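Local atomic coordinates of putative polyketide synthase (Brevibacillus brevis, PDB entry 6HP2), a protein that probably takes part in making the antibiotic polyketide bacillaene, this chain being its O-methyltransferase domain with S-adenosyl-L-homocysteine bound. Residues F57-N65 and I258-Y269; L71-E82 and P330-T338. All coordinates share one frame; numbering follows the deposited sequence.

Contact 1 packs the start of helix 263-281 on helix 59-64, and contact 2 lays the loop 330-338, at the end of the modelled chain, along helix 70-88; both lie around the Rossmann-like methyltransferase fold. Their segments alternate along the chain and their centres are about 22 Å apart, yet consecutive helices 59-64 and 70-88 bring them together: Ile63 CD1 of contact 1 packs on Arg73 NE of contact 2 at 3.7 Å, and Phe57 CE2 on Met75 CE at 3.8 Å. The side chain of Ile63 is about 11 Å from the bound S-adenosyl-L-homocysteine, and that of Pro332 about 10 Å. Pro332 is also about 4 Å, side chain to side chain, from Arg84, which binds this ligand.

Contact 1 of 2, residues F57-N65 and I258-Y269; sequences FSMSRVILN and IKHLPKAVQDLY
Leu64 spreads its two methyl groups over different neighbours of the segment 258-269. Leu64 CD2 meets Leu268 CD1 at 3.8 Å and Tyr269 CD1 at 3.9 Å. The other branch, Leu64 CD1, approaches Val265 CG1 to 3.9 Å, with Ile258 CG2 further off. In return the Tyr269 side chain, its CG anti to the backbone N (chi1 -158°), extends across helix 59-64. The ring lies obliquely against Ser60, Tyr269 CE2 being 3.7 Å from Ser60 CB, while the Tyr269 and Met59 side chains cross at about a right angle, with Tyr269 OH 3.7 Å from Met59 CG. This is reciprocal knobs-into-holes packing: Leu64 sits among Ile258, Val265, Leu268 and Tyr269, and Tyr269 among Met59, Ser60, Ile63 and Leu64. The axes of the segments 59-64 and 263-269 approach to 11.9 Å at 118°, joining a helix that precedes the Rossmann-like sheet to one inserted between strands 233-240 and 284-293. Further out, Ser58 caps helix 59-64 through a weak bond from Arg61 N to Ser58 OG. Asp251 hydrogen-bonds both Ser58 OG and Ser60 OG, and Arg61 pairs with Asp253 and makes a cation-pi contact with Tyr257.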
loop_
_atom_site.group_PDB
_atom_site.type_symbol
_atom_site.label_atom_id
_atom_site.label_comp_id
_atom_site.label_asym_id
_atom_site.label_seq_id
_atom_site.Cartn_x
_atom_site.Cartn_y
_atom_site.Cartn_z
ATOM N N PHE A 57 19.532 1.655 -14.899
ATOM C CA PHE A 57 18.324 2.305 -14.432
ATOM C C PHE A 57 18.510 2.751 -12.984
ATOM O O PHE A 57 18.781 1.941 -12.098
ATOM C CB PHE A 57 17.137 1.363 -14.545
ATOM C CG PHE A 57 15.797 2.057 -14.533
ATOM C CD1 PHE A 57 15.211 2.381 -13.357
ATOM C CD2 PHE A 57 15.147 2.360 -15.702
ATOM C CE1 PHE A 57 13.994 2.995 -13.316
ATOM C CE2 PHE A 57 13.920 2.960 -15.677
ATOM C CZ PHE A 57 13.336 3.276 -14.455
ATOM N N SER A 58 18.387 4.029 -12.742
ATOM C CA SER A 58 18.552 4.585 -11.410
ATOM C C SER A 58 17.219 5.146 -10.961
ATOM O O SER A 58 16.779 6.198 -11.461
ATOM C CB SER A 58 19.611 5.687 -11.405
ATOM O OG SER A 58 19.555 6.410 -10.194
ATOM N N MET A 59 16.586 4.447 -10.022
ATOM C CA MET A 59 15.291 4.866 -9.521
ATOM C C MET A 59 15.372 6.242 -8.886
ATOM O O MET A 59 14.449 7.027 -9.036
ATOM C CB MET A 59 14.748 3.849 -8.511
ATOM C CG MET A 59 13.354 4.182 -8.005
ATOM S SD MET A 59 12.136 4.022 -9.370
ATOM C CE MET A 59 12.052 2.238 -9.500
ATOM N N SER A 60 16.455 6.548 -8.154
ATOM C CA SER A 60 16.544 7.848 -7.488
ATOM C C SER A 60 16.569 8.983 -8.517
ATOM O O SER A 60 15.982 10.040 -8.297
ATOM C CB SER A 60 17.800 7.910 -6.592
ATOM O OG SER A 60 18.961 7.639 -7.337
ATOM N N ARG A 61 17.296 8.801 -9.626
ATOM C CA ARG A 61 17.302 9.817 -10.685
ATOM C C ARG A 61 15.907 10.017 -11.266
ATOM O O ARG A 61 15.442 11.147 -11.433
ATOM C CB ARG A 61 18.262 9.404 -11.770
ATOM C CG ARG A 61 19.727 9.701 -11.417
ATOM C CD ARG A 61 20.685 9.201 -12.482
ATOM N NE ARG A 61 22.075 9.450 -12.105
ATOM C CZ ARG A 61 22.753 8.734 -11.210
ATOM N NH1 ARG A 61 22.172 7.722 -10.578
ATOM N NH2 ARG A 61 24.017 9.034 -10.942
ATOM N N VAL A 62 15.194 8.921 -11.501
ATOM C CA VAL A 62 13.884 8.989 -12.128
ATOM C C VAL A 62 12.854 9.617 -11.198
ATOM O O VAL A 62 12.017 10.413 -11.644
ATOM C CB VAL A 62 13.446 7.580 -12.564
ATOM C CG1 VAL A 62 12.035 7.637 -13.063
ATOM C CG2 VAL A 62 14.398 7.072 -13.631
ATOM N N ILE A 63 12.871 9.234 -9.912
ATOM C CA ILE A 63 11.891 9.731 -8.962
ATOM C C ILE A 63 12.177 11.178 -8.603
ATOM O O ILE A 63 11.252 11.978 -8.436
ATOM C CB ILE A 63 11.852 8.846 -7.707
ATOM C CG1 ILE A 63 11.345 7.447 -8.044
ATOM C CG2 ILE A 63 10.999 9.515 -6.655
ATOM C CD1 ILE A 63 9.961 7.423 -8.670
ATOM N N LEU A 64 13.445 11.530 -8.428
ATOM C CA LEU A 64 13.813 12.857 -7.934
ATOM C C LEU A 64 13.967 13.887 -9.039
ATOM O O LEU A 64 14.137 15.076 -8.738
ATOM C CB LEU A 64 15.126 12.781 -7.128
ATOM C CG LEU A 64 15.091 11.931 -5.845
ATOM C CD1 LEU A 64 16.484 11.998 -5.130
ATOM C CD2 LEU A 64 13.966 12.387 -4.895
ATOM N N ASN A 65 13.933 13.468 -10.300
ATOM C CA ASN A 65 14.056 14.384 -11.434
ATOM C C ASN A 65 13.066 13.975 -12.512
ATOM O O ASN A 65 13.451 13.644 -13.638
ATOM C CB ASN A 65 15.488 14.390 -11.964
ATOM C CG ASN A 65 15.824 15.662 -12.704
ATOM O OD1 ASN A 65 14.940 16.453 -13.043
ATOM N ND2 ASN A 65 17.107 15.860 -12.968
ATOM N N ILE A 258 22.657 11.242 -4.062
ATOM C CA ILE A 258 21.805 12.135 -3.298
ATOM C C ILE A 258 22.617 13.141 -2.489
ATOM O O ILE A 258 22.073 14.173 -2.088
ATOM C CB ILE A 258 20.840 11.354 -2.384
ATOM C CG1 ILE A 258 21.601 10.568 -1.342
ATOM C CG2 ILE A 258 19.921 10.408 -3.231
ATOM C CD1 ILE A 258 20.702 10.036 -0.242
ATOM N N LYS A 259 23.906 12.887 -2.256
ATOM C CA LYS A 259 24.748 13.889 -1.597
ATOM C C LYS A 259 25.050 15.088 -2.489
ATOM O O LYS A 259 25.642 16.083 -2.012
ATOM C CB LYS A 259 26.073 13.269 -1.150
ATOM C CG LYS A 259 25.952 12.282 -0.012
ATOM C CD LYS A 259 27.209 12.374 0.869
ATOM C CE LYS A 259 27.664 11.004 1.337
ATOM N NZ LYS A 259 28.213 10.207 0.207
ATOM N N HIS A 260 24.743 14.986 -3.783
ATOM C CA HIS A 260 24.854 16.107 -4.708
ATOM C C HIS A 260 23.507 16.753 -4.999
ATOM O O HIS A 260 23.368 17.455 -6.002
ATOM C CB HIS A 260 25.499 15.642 -6.005
ATOM C CG HIS A 260 26.935 15.259 -5.855
ATOM N ND1 HIS A 260 27.331 14.016 -5.405
ATOM C CD2 HIS A 260 28.073 15.962 -6.084
ATOM C CE1 HIS A 260 28.654 13.968 -5.377
ATOM N NE2 HIS A 260 29.127 15.132 -5.785
ATOM N N LEU A 261 22.513 16.512 -4.148
ATOM C CA LEU A 261 21.183 17.095 -4.233
ATOM C C LEU A 261 20.950 17.982 -3.018
ATOM O O LEU A 261 21.571 17.776 -1.962
ATOM C CB LEU A 261 20.083 16.019 -4.275
ATOM C CG LEU A 261 20.213 15.003 -5.391
ATOM C CD1 LEU A 261 19.068 13.989 -5.312
ATOM C CD2 LEU A 261 20.248 15.714 -6.736
ATOM N N PRO A 262 20.067 18.973 -3.130
ATOM C CA PRO A 262 19.798 19.845 -1.984
ATOM C C PRO A 262 19.412 19.014 -0.773
ATOM O O PRO A 262 18.737 17.971 -0.889
ATOM C CB PRO A 262 18.639 20.737 -2.472
ATOM C CG PRO A 262 18.791 20.761 -3.966
ATOM C CD PRO A 262 19.369 19.419 -4.359
ATOM N N LYS A 263 19.760 19.532 0.407
ATOM C CA LYS A 263 19.385 18.859 1.648
ATOM C C LYS A 263 17.908 18.459 1.647
ATOM O O LYS A 263 17.571 17.305 1.913
ATOM C CB LYS A 263 19.697 19.764 2.838
ATOM C CG LYS A 263 19.528 19.125 4.188
ATOM C CD LYS A 263 20.449 17.920 4.326
ATOM C CE LYS A 263 20.493 17.407 5.760
ATOM N NZ LYS A 263 21.194 16.091 5.846
ATOM N N ALA A 264 17.013 19.397 1.325
ATOM C CA ALA A 264 15.589 19.097 1.339
ATOM C C ALA A 264 15.294 17.843 0.523
ATOM O O ALA A 264 14.752 16.858 1.044
ATOM C CB ALA A 264 14.793 20.278 0.807
ATOM N N VAL A 265 15.671 17.863 -0.761
ATOM C CA VAL A 265 15.513 16.699 -1.627
ATOM C C VAL A 265 16.174 15.472 -1.014
ATOM O O VAL A 265 15.623 14.360 -1.053
ATOM C CB VAL A 265 16.083 17.002 -3.026
ATOM C CG1 VAL A 265 16.111 15.712 -3.885
ATOM C CG2 VAL A 265 15.309 18.066 -3.699
ATOM N N GLN A 266 17.366 15.654 -0.437
ATOM C CA GLN A 266 18.122 14.540 0.135
ATOM C C GLN A 266 17.402 13.926 1.330
ATOM O O GLN A 266 17.505 12.719 1.564
ATOM C CB GLN A 266 19.521 15.040 0.537
ATOM C CG GLN A 266 20.497 14.028 0.979
ATOM C CD GLN A 266 21.873 14.624 1.235
ATOM O OE1 GLN A 266 22.173 15.738 0.793
ATOM N NE2 GLN A 266 22.724 13.879 1.938
ATOM N N ASP A 267 16.651 14.730 2.082
ATOM C CA ASP A 267 16.052 14.236 3.316
ATOM C C ASP A 267 14.857 13.331 3.043
ATOM O O ASP A 267 14.637 12.362 3.774
ATOM C CB ASP A 267 15.630 15.411 4.199
ATOM C CG ASP A 267 16.805 16.081 4.880
ATOM O OD1 ASP A 267 17.806 15.380 5.159
ATOM O OD2 ASP A 267 16.729 17.309 5.134
ATOM N N LEU A 268 14.066 13.630 2.010
ATOM C CA LEU A 268 12.850 12.868 1.769
ATOM C C LEU A 268 13.124 11.491 1.165
ATOM O O LEU A 268 12.335 10.560 1.382
ATOM C CB LEU A 268 11.908 13.649 0.854
ATOM C CG LEU A 268 12.344 14.011 -0.566
ATOM C CD1 LEU A 268 12.261 12.837 -1.479
ATOM C CD2 LEU A 268 11.497 15.192 -1.130
ATOM N N TYR A 269 14.223 11.332 0.423
ATOM C CA TYR A 269 14.531 10.056 -0.213
ATOM C C TYR A 269 15.338 9.117 0.679
ATOM O O TYR A 269 15.480 7.918 0.352
ATOM C CB TYR A 269 15.302 10.275 -1.527
ATOM C CG TYR A 269 15.198 9.102 -2.474
ATOM C CD1 TYR A 269 14.061 8.888 -3.213
ATOM C CD2 TYR A 269 16.224 8.213 -2.604
ATOM C CE1 TYR A 269 13.940 7.778 -4.048
ATOM C CE2 TYR A 269 16.125 7.120 -3.418
ATOM C CZ TYR A 269 14.968 6.933 -4.177
ATOM O OH TYR A 269 14.841 5.858 -5.015
#

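Contact 2 of 2, residues L71-E82 and P330-T338; sequences LEREMVREKQVE and PYPKQQTRT
Glu78 O is gripped by two donors: Glu82 N, in the ordinary helical bond, and Gln334 NE2, which comes in from the loop at 2.9 Å. The second bond is nearly straight (169° at the hydrogen) and uses a lone pair in the carbonyl plane; the acceptor also lies close to the amide plane of Gln334. A bend at chi2 (-82°) turns this amide back against the helix, where Val81 CG1 packs on Gln334 CD at 3.4 Å. At the opposite end of the amide, Gln334 OE1 accepts from a water at 3.2 Å. That water in turn takes a bond of 3.0 Å from Arg77 NH1, in the plane of the guanidinium, and a weak one from Gln335 N. Over one face of the same guanidinium lies OE1 of the poorly ordered Gln335, while Arg77 NH2 is held by Glu42 O.

Toward the chain end, Arg337 NH2 forms a long salt bridge of 3.6 Å with Glu74 OE2, the carboxylate and guanidinium planes being almost perpendicular. At the other end, Val81 CG1 touches Pro332 CG at 4.3 Å, and Pro332, preceded by a cis peptide bond, places its CB over the centre of the Tyr331 ring. Gln334 thus supplies the direct hydrogen bond between loop and helix segment, and Pro332 O accepts another from Gln85 further along helix 70-88, whereas the long ion pair probably adds only a loose electrostatic hold.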
loop_
_atom_site.group_PDB
_atom_site.type_symbol
_atom_site.label_atom_id
_atom_site.label_comp_id
_atom_site.label_asym_id
_atom_site.label_seq_id
_atom_site.Cartn_x
_atom_site.Cartn_y
_atom_site.Cartn_z
ATOM N N LEU A 71 9.654 9.481 -19.548
ATOM C CA LEU A 71 9.274 8.203 -20.126
ATOM C C LEU A 71 9.711 7.054 -19.231
ATOM O O LEU A 71 9.013 6.018 -19.119
ATOM C CB LEU A 71 9.895 8.048 -21.525
ATOM C CG LEU A 71 9.368 9.007 -22.599
ATOM C CD1 LEU A 71 10.126 8.803 -23.888
ATOM C CD2 LEU A 71 7.879 8.724 -22.772
ATOM N N GLU A 72 10.861 7.225 -18.584
ATOM C CA GLU A 72 11.253 6.283 -17.553
ATOM C C GLU A 72 10.255 6.312 -16.416
ATOM O O GLU A 72 9.943 5.266 -15.810
ATOM C CB GLU A 72 12.667 6.566 -17.057
ATOM C CG GLU A 72 13.774 6.413 -18.071
ATOM C CD GLU A 72 13.984 7.647 -18.990
ATOM O OE1 GLU A 72 13.262 8.659 -18.857
ATOM O OE2 GLU A 72 14.868 7.562 -19.854
ATOM N N ARG A 73 9.705 7.494 -16.135
ATOM C CA ARG A 73 8.723 7.587 -15.077
ATOM C C ARG A 73 7.430 6.895 -15.486
ATOM O O ARG A 73 6.709 6.371 -14.630
ATOM C CB ARG A 73 8.466 9.059 -14.712
ATOM C CG ARG A 73 7.590 9.244 -13.447
ATOM C CD ARG A 73 8.280 8.764 -12.175
ATOM N NE ARG A 73 7.435 8.755 -10.969
ATOM C CZ ARG A 73 6.437 7.894 -10.740
ATOM N NH1 ARG A 73 6.108 6.991 -11.652
ATOM N NH2 ARG A 73 5.742 7.940 -9.606
ATOM N N GLU A 74 7.137 6.850 -16.787
ATOM C CA GLU A 74 6.011 6.054 -17.273
ATOM C C GLU A 74 6.250 4.567 -17.048
ATOM O O GLU A 74 5.304 3.825 -16.756
ATOM C CB GLU A 74 5.762 6.360 -18.758
ATOM C CG GLU A 74 4.591 5.715 -19.410
ATOM C CD GLU A 74 4.581 5.958 -20.930
ATOM O OE1 GLU A 74 4.618 4.971 -21.700
ATOM O OE2 GLU A 74 4.553 7.139 -21.352
ATOM N N MET A 75 7.493 4.110 -17.183
ATOM C CA MET A 75 7.805 2.699 -16.919
ATOM C C MET A 75 7.518 2.363 -15.469
ATOM O O MET A 75 6.993 1.287 -15.138
ATOM C CB MET A 75 9.273 2.370 -17.219
ATOM C CG MET A 75 9.633 2.175 -18.650
ATOM S SD MET A 75 11.459 2.188 -18.860
ATOM C CE MET A 75 11.902 0.761 -17.974
ATOM N N VAL A 76 7.896 3.272 -14.586
ATOM C CA VAL A 76 7.688 3.103 -13.153
ATOM C C VAL A 76 6.213 3.062 -12.859
ATOM O O VAL A 76 5.727 2.182 -12.133
ATOM C CB VAL A 76 8.395 4.227 -12.360
ATOM C CG1 VAL A 76 8.047 4.145 -10.905
ATOM C CG2 VAL A 76 9.930 4.076 -12.570
ATOM N N ARG A 77 5.473 3.975 -13.472
ATOM C CA ARG A 77 4.040 4.048 -13.231
ATOM C C ARG A 77 3.342 2.750 -13.608
ATOM O O ARG A 77 2.424 2.304 -12.919
ATOM C CB ARG A 77 3.457 5.193 -14.010
ATOM C CG ARG A 77 1.999 5.514 -13.588
ATOM C CD ARG A 77 1.449 6.672 -14.435
ATOM N NE ARG A 77 0.290 7.311 -13.814
ATOM C CZ ARG A 77 -0.944 6.810 -13.823
ATOM N NH1 ARG A 77 -1.193 5.646 -14.410
ATOM N NH2 ARG A 77 -1.934 7.469 -13.237
ATOM N N GLU A 78 3.731 2.158 -14.728
ATOM C CA GLU A 78 3.150 0.881 -15.125
ATOM C C GLU A 78 3.354 -0.196 -14.070
ATOM O O GLU A 78 2.498 -1.065 -13.913
ATOM C CB GLU A 78 3.742 0.423 -16.478
ATOM C CG GLU A 78 3.350 1.293 -17.657
ATOM C CD GLU A 78 4.008 0.843 -18.959
ATOM O OE1 GLU A 78 4.962 0.042 -18.905
ATOM O OE2 GLU A 78 3.565 1.292 -20.032
ATOM N N LYS A 79 4.523 -0.230 -13.420
ATOM C CA LYS A 79 4.763 -1.213 -12.385
ATOM C C LYS A 79 3.994 -0.888 -11.132
ATOM O O LYS A 79 3.563 -1.797 -10.417
ATOM C CB LYS A 79 6.273 -1.315 -12.112
ATOM C CG LYS A 79 7.064 -1.707 -13.410
ATOM C CD LYS A 79 6.578 -3.104 -13.850
ATOM C CE LYS A 79 7.505 -3.713 -14.906
ATOM N NZ LYS A 79 7.161 -3.294 -16.284
ATOM N N GLN A 80 3.816 0.384 -10.838
ATOM C CA GLN A 80 2.938 0.778 -9.728
ATOM C C GLN A 80 1.512 0.336 -9.978
ATOM O O GLN A 80 0.825 -0.128 -9.058
ATOM C CB GLN A 80 2.997 2.298 -9.544
ATOM C CG GLN A 80 4.363 2.719 -8.997
ATOM C CD GLN A 80 4.496 4.174 -8.872
ATOM O OE1 GLN A 80 4.192 4.900 -9.816
ATOM N NE2 GLN A 80 4.929 4.634 -7.705
ATOM N N VAL A 81 1.046 0.483 -11.217
ATOM C CA VAL A 81 -0.271 -0.009 -11.554
ATOM C C VAL A 81 -0.308 -1.538 -11.449
ATOM O O VAL A 81 -1.280 -2.116 -10.977
ATOM C CB VAL A 81 -0.651 0.470 -12.958
ATOM C CG1 VAL A 81 -1.884 -0.275 -13.430
ATOM C CG2 VAL A 81 -0.877 2.045 -12.963
ATOM N N GLU A 82 0.697 -2.207 -11.986
ATOM C CA GLU A 82 0.680 -3.669 -12.000
ATOM C C GLU A 82 0.542 -4.210 -10.581
ATOM O O GLU A 82 -0.242 -5.123 -10.316
ATOM C CB GLU A 82 1.965 -4.179 -12.638
ATOM C CG GLU A 82 2.111 -5.741 -12.568
ATOM C CD GLU A 82 3.548 -6.166 -12.847
ATOM O OE1 GLU A 82 3.852 -6.308 -14.044
ATOM O OE2 GLU A 82 4.368 -6.311 -11.877
ATOM N N PRO A 330 -9.706 -6.166 -12.363
ATOM C CA PRO A 330 -10.767 -5.127 -12.316
ATOM C C PRO A 330 -10.273 -3.708 -11.998
ATOM O O PRO A 330 -11.024 -2.733 -12.208
ATOM C CB PRO A 330 -11.691 -5.609 -11.177
ATOM C CG PRO A 330 -10.776 -6.429 -10.296
ATOM C CD PRO A 330 -9.781 -7.105 -11.253
ATOM N N TYR A 331 -9.071 -3.549 -11.474
ATOM C CA TYR A 331 -8.635 -2.234 -10.994
ATOM C C TYR A 331 -7.172 -2.273 -10.614
ATOM O O TYR A 331 -6.763 -3.229 -9.986
ATOM C CB TYR A 331 -9.456 -1.806 -9.751
ATOM C CG TYR A 331 -8.942 -0.465 -9.283
ATOM C CD1 TYR A 331 -9.346 0.710 -9.882
ATOM C CD2 TYR A 331 -8.018 -0.413 -8.276
ATOM C CE1 TYR A 331 -8.803 1.928 -9.475
ATOM C CE2 TYR A 331 -7.451 0.782 -7.872
ATOM C CZ TYR A 331 -7.836 1.944 -8.484
ATOM O OH TYR A 331 -7.254 3.102 -8.079
ATOM N N PRO A 332 -6.361 -1.272 -10.947
ATOM C CA PRO A 332 -6.649 -0.159 -11.869
ATOM C C PRO A 332 -6.504 -0.633 -13.294
ATOM O O PRO A 332 -6.196 -1.790 -13.496
ATOM C CB PRO A 332 -5.576 0.895 -11.540
ATOM C CG PRO A 332 -4.776 0.369 -10.380
ATOM C CD PRO A 332 -5.035 -1.126 -10.300
ATOM N N LYS A 333 -6.702 0.258 -14.258
ATOM C CA LYS A 333 -6.376 0.032 -15.661
ATOM C C LYS A 333 -5.065 0.738 -15.998
ATOM O O LYS A 333 -4.732 1.773 -15.417
ATOM C CB LYS A 333 -7.498 0.551 -16.573
ATOM C CG LYS A 333 -8.894 0.085 -16.181
ATOM C CD LYS A 333 -9.062 -1.432 -16.278
ATOM C CE LYS A 333 -10.454 -1.878 -15.813
ATOM N NZ LYS A 333 -10.845 -3.283 -16.211
ATOM N N GLN A 334 -4.317 0.180 -16.942
ATOM C CA GLN A 334 -3.092 0.827 -17.396
ATOM C C GLN A 334 -3.443 1.966 -18.343
ATOM O O GLN A 334 -4.415 1.876 -19.095
ATOM C CB GLN A 334 -2.176 -0.171 -18.100
ATOM C CG GLN A 334 -1.591 -1.218 -17.179
ATOM C CD GLN A 334 -0.357 -0.711 -16.435
ATOM O OE1 GLN A 334 -0.005 0.491 -16.476
ATOM N NE2 GLN A 334 0.280 -1.599 -15.729
ATOM N N GLN A 335 -2.667 3.043 -18.275
ATOM C CA GLN A 335 -2.845 4.173 -19.178
ATOM C C GLN A 335 -2.400 3.792 -20.587
ATOM O O GLN A 335 -1.468 3.008 -20.777
ATOM C CB GLN A 335 -2.052 5.380 -18.672
ATOM C CG GLN A 335 -2.328 6.668 -19.413
ATOM C CD GLN A 335 -1.669 7.874 -18.763
ATOM O OE1 GLN A 335 -1.008 7.754 -17.726
ATOM N NE2 GLN A 335 -1.848 9.048 -19.369
ATOM N N THR A 336 -3.090 4.345 -21.583
ATOM C CA THR A 336 -2.814 4.037 -22.981
ATOM C C THR A 336 -2.823 5.322 -23.795
ATOM O O THR A 336 -3.498 6.292 -23.436
ATOM C CB THR A 336 -3.842 3.052 -23.560
ATOM O OG1 THR A 336 -4.133 2.040 -22.587
ATOM C CG2 THR A 336 -3.309 2.395 -24.825
ATOM N N ARG A 337 -2.063 5.317 -24.893
ATOM C CA ARG A 337 -1.953 6.483 -25.765
ATOM C C ARG A 337 -3.068 6.492 -26.796
ATOM O O ARG A 337 -3.391 5.452 -27.364
ATOM C CB ARG A 337 -0.599 6.499 -26.481
ATOM C CG ARG A 337 0.576 6.660 -25.550
ATOM C CD ARG A 337 1.875 6.850 -26.328
ATOM N NE ARG A 337 2.969 7.160 -25.427
ATOM C CZ ARG A 337 4.261 7.139 -25.773
ATOM N NH1 ARG A 337 4.634 6.808 -26.988
ATOM N NH2 ARG A 337 5.181 7.400 -24.872
ATOM N N THR A 338 -3.642 7.675 -27.034
ATOM C CA THR A 338 -4.702 7.866 -28.030
ATOM C C THR A 338 -5.818 6.834 -27.880
ATOM O O THR A 338 -6.062 6.317 -26.784
ATOM C CB THR A 338 -4.138 7.791 -29.470
ATOM O OG1 THR A 338 -3.036 8.698 -29.608
ATOM C CG2 THR A 338 -5.207 8.153 -30.496
HETATM O O HOH W 1 -0.034 3.665 -16.356
#